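Local coordinates for protein purine nucleoside phosphorylase (Schistosoma mansoni, PDB 5KO5) that probably catalyses the reversible phosphorolysis of purine nucleosides such as inosine and guanosine, and binds cytosine in a ligand pocket, at residues N147-P152 against R160-S165. Numbering follows the deposited sequence.
Sequences NVLVGP and RFPDLS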
ATOM      1  N   ASN A 147      -1.684   6.673   3.376  1.00  9.78           N
ATOM      2  CA  ASN A 147      -2.140   7.306   4.610  1.00  8.96           C
ATOM      3  C   ASN A 147      -3.151   8.398   4.269  1.00 10.00           C
ATOM      4  O   ASN A 147      -3.010   9.109   3.265  1.00 10.97           O
ATOM      5  CB  ASN A 147      -0.919   7.917   5.312  1.00 11.02           C
ATOM      6  CG  ASN A 147      -1.168   8.296   6.769  1.00 10.03           C
ATOM      7  OD1 ASN A 147      -1.944   9.218   7.074  1.00 11.81           O
ATOM      8  ND2 ASN A 147      -0.458   7.619   7.677  1.00 11.15           N
ATOM      9  N   VAL A 148      -4.172   8.537   5.123  1.00 10.77           N
ATOM     10  CA  VAL A 148      -5.195   9.567   4.934  1.00 11.42           C
ATOM     11  C   VAL A 148      -4.620  10.982   4.929  1.00 10.98           C
ATOM     12  O   VAL A 148      -5.259  11.899   4.396  1.00 12.80           O
ATOM     13  CB  VAL A 148      -6.317   9.383   5.983  1.00 11.02           C
ATOM     14  CG1 VAL A 148      -5.816   9.756   7.365  1.00 11.75           C
ATOM     15  CG2 VAL A 148      -7.547  10.213   5.614  1.00 12.27           C
ATOM     16  N   LEU A 149      -3.413  11.188   5.489  1.00 10.00           N
ATOM     17  CA  LEU A 149      -2.789  12.508   5.493  1.00 11.34           C
ATOM     18  C   LEU A 149      -1.835  12.757   4.324  1.00 10.58           C
ATOM     19  O   LEU A 149      -1.269  13.858   4.247  1.00 11.15           O
ATOM     20  CB  LEU A 149      -2.067  12.761   6.833  1.00 11.12           C
ATOM     21  CG  LEU A 149      -2.974  13.118   8.012  1.00 10.38           C
ATOM     22  CD1 LEU A 149      -2.154  13.126   9.298  1.00 12.34           C
ATOM     23  CD2 LEU A 149      -3.645  14.486   7.784  1.00 13.83           C
ATOM     24  N   VAL A 150      -1.648  11.797   3.408  1.00 10.42           N
ATOM     25  CA  VAL A 150      -0.819  12.088   2.243  1.00 10.68           C
ATOM     26  C   VAL A 150      -1.421  13.251   1.476  1.00 11.05           C
ATOM     27  O   VAL A 150      -2.625  13.263   1.179  1.00 12.80           O
ATOM     28  CB  VAL A 150      -0.671  10.842   1.358  1.00 10.35           C
ATOM     29  CG1 VAL A 150      -0.051  11.230   0.002  1.00 11.76           C
ATOM     30  CG2 VAL A 150       0.200   9.808   2.026  1.00 11.59           C
ATOM     31  N   GLY A 151      -0.573  14.222   1.123  1.00 11.51           N
ATOM     32  CA  GLY A 151      -0.990  15.447   0.485  1.00 12.96           C
ATOM     33  C   GLY A 151      -0.420  16.626   1.242  1.00 12.43           C
ATOM     34  O   GLY A 151       0.264  16.464   2.259  1.00 12.77           O
ATOM     35  N   PRO A 152      -0.713  17.839   0.790  1.00 13.39           N
ATOM     36  CA  PRO A 152      -0.262  19.021   1.536  1.00 13.61           C
ATOM     37  C   PRO A 152      -0.819  18.979   2.949  1.00 13.06           C
ATOM     38  O   PRO A 152      -1.940  18.520   3.174  1.00 14.27           O
ATOM     39  CB  PRO A 152      -0.865  20.186   0.750  1.00 18.56           C
ATOM     40  CG  PRO A 152      -2.010  19.580  -0.025  1.00 28.07           C
ATOM     41  CD  PRO A 152      -1.556  18.189  -0.368  1.00 15.22           C
ATOM     42  N   ARG A 160       2.601  18.663  10.382  1.00 14.51           N
ATOM     43  CA  ARG A 160       2.953  17.838   9.229  1.00 12.37           C
ATOM     44  C   ARG A 160       3.132  16.372   9.621  1.00 11.69           C
ATOM     45  O   ARG A 160       2.715  15.467   8.884  1.00 12.01           O
ATOM     46  CB  ARG A 160       4.223  18.406   8.583  1.00 12.00           C
ATOM     47  CG  ARG A 160       4.870  17.509   7.515  1.00 14.13           C
ATOM     48  CD  ARG A 160       4.137  17.533   6.155  1.00 12.36           C
ATOM     49  NE  ARG A 160       2.881  16.783   6.151  1.00 10.77           N
ATOM     50  CZ  ARG A 160       2.158  16.563   5.064  1.00 11.00           C
ATOM     51  NH1 ARG A 160       1.020  15.890   5.136  1.00 11.41           N
ATOM     52  NH2 ARG A 160       2.543  17.072   3.901  1.00 11.93           N
ATOM     53  N   PHE A 161       3.762  16.112  10.769  1.00 12.10           N
ATOM     54  CA  PHE A 161       4.111  14.753  11.188  1.00 12.16           C
ATOM     55  C   PHE A 161       3.479  14.459  12.540  1.00 12.95           C
ATOM     56  O   PHE A 161       4.140  14.598  13.571  1.00 14.12           O
ATOM     57  CB  PHE A 161       5.627  14.590  11.306  1.00 12.86           C
ATOM     58  CG  PHE A 161       6.392  14.982  10.069  1.00 12.39           C
ATOM     59  CD1 PHE A 161       6.369  14.171   8.939  1.00 14.68           C
ATOM     60  CD2 PHE A 161       7.142  16.144  10.042  1.00 14.32           C
ATOM     61  CE1 PHE A 161       7.082  14.509   7.803  1.00 14.23           C
ATOM     62  CE2 PHE A 161       7.866  16.498   8.895  1.00 13.93           C
ATOM     63  CZ  PHE A 161       7.832  15.686   7.783  1.00 13.61           C
ATOM     64  N   PRO A 162       2.233  13.997  12.591  1.00 12.44           N
ATOM     65  CA  PRO A 162       1.638  13.696  13.901  1.00 14.66           C
ATOM     66  C   PRO A 162       2.219  12.426  14.493  1.00 12.63           C
ATOM     67  O   PRO A 162       2.508  11.462  13.779  1.00 13.87           O
ATOM     68  CB  PRO A 162       0.152  13.498  13.597  1.00 17.08           C
ATOM     69  CG  PRO A 162      -0.055  13.895  12.192  1.00 17.65           C
ATOM     70  CD  PRO A 162       1.262  13.902  11.493  1.00 13.41           C
ATOM     71  N   ASP A 163       2.359  12.431  15.812  1.00 14.89           N
ATOM     72  CA  ASP A 163       2.653  11.231  16.577  1.00 14.71           C
ATOM     73  C   ASP A 163       1.343  10.554  16.953  1.00 17.73           C
ATOM     74  O   ASP A 163       0.384  11.214  17.363  1.00 16.16           O
ATOM     75  CB  ASP A 163       3.408  11.612  17.849  1.00 17.40           C
ATOM     76  CG  ASP A 163       3.488  10.478  18.829  1.00 24.92           C
ATOM     77  OD1 ASP A 163       4.320   9.579  18.628  1.00 29.45           O
ATOM     78  OD2 ASP A 163       2.706  10.483  19.801  1.00 39.41           O
ATOM     79  N   LEU A 164       1.304   9.230  16.809  1.00 15.70           N
ATOM     80  CA  LEU A 164       0.093   8.462  17.068  1.00 15.13           C
ATOM     81  C   LEU A 164       0.149   7.681  18.371  1.00 17.58           C
ATOM     82  O   LEU A 164      -0.732   6.843  18.614  1.00 18.21           O
ATOM     83  CB  LEU A 164      -0.185   7.521  15.896  1.00 14.82           C
ATOM     84  CG  LEU A 164      -0.350   8.216  14.544  1.00 14.38           C
ATOM     85  CD1 LEU A 164      -0.551   7.182  13.454  1.00 15.98           C
ATOM     86  CD2 LEU A 164      -1.532   9.182  14.565  1.00 15.35           C
ATOM     87  N   SER A 165       1.156   7.946  19.210  1.00 19.28           N
ATOM     88  CA  SER A 165       1.355   7.190  20.445  1.00 21.28           C
ATOM     89  C   SER A 165       0.179   7.327  21.400  1.00 21.91           C
ATOM     90  O   SER A 165      -0.062   6.429  22.215  1.00 27.50           O
ATOM     91  CB  SER A 165       2.639   7.649  21.136  1.00 23.69           C
ATOM     92  OG  SER A 165       3.763   7.454  20.295  1.00 28.22           O
TER
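Arg-160 and Leu-149 bridge two irregular parts of one long loop, whose backbones stay well apart, the nearest CA atoms, of Pro-152 and Arg-160, lying 8.4 Å from each other. A type I turn from Asn-147 to Val-150 shapes the first segment, and Asn-147, with a side chain short enough to fold back, adds an Asx turn: its OD1 accepts the N-H of Leu-149 at 2.9 Å, on a lone pair in the carbonyl plane. In 160-165, Arg-160 starts away from 147-152, but bends at chi2 (77°) and chi3 (-75°) bring its guanidinium back. Arg-160 NH1 and NH2 then grip Gly-151 O end-on, at 3.0 and 2.9 Å, with that oxygen close to the guanidinium plane. Arg-160 NH1 also makes a weak, strongly bent bond to Leu-149 O (3.2 Å). Gly-151 has phi near 129°, a backbone angle at which a CB would press on the carbonyl O of Val-150, so glycine suits the place. The loop joins helices 140-143 and 170-182 of the phosphorylase-superfamily fold and lies against a neighbouring subunit of the trimer, from which Glu-91 forms a salt bridge with Arg-160 NH2. This carboxylate would help offset the arginine's charge. Beside the polar grip, Leu-149 and Pro-162 meet tip to tip, Leu-149 CD1 against Pro-162 CG at 3.7 Å, an apolar pair backed by Ile-228 and His-232 of helix 224-232. The proline ring offers CG and CD to the leucine and brings no polar side-chain atom into this buried contact. Asp-163 OD1 accepts a weak bond from Ile-257 N of the neighbouring subunit; Ile-257 is among the residues lining the cytosine pocket, so the loop probably borders that subunit's ligand site.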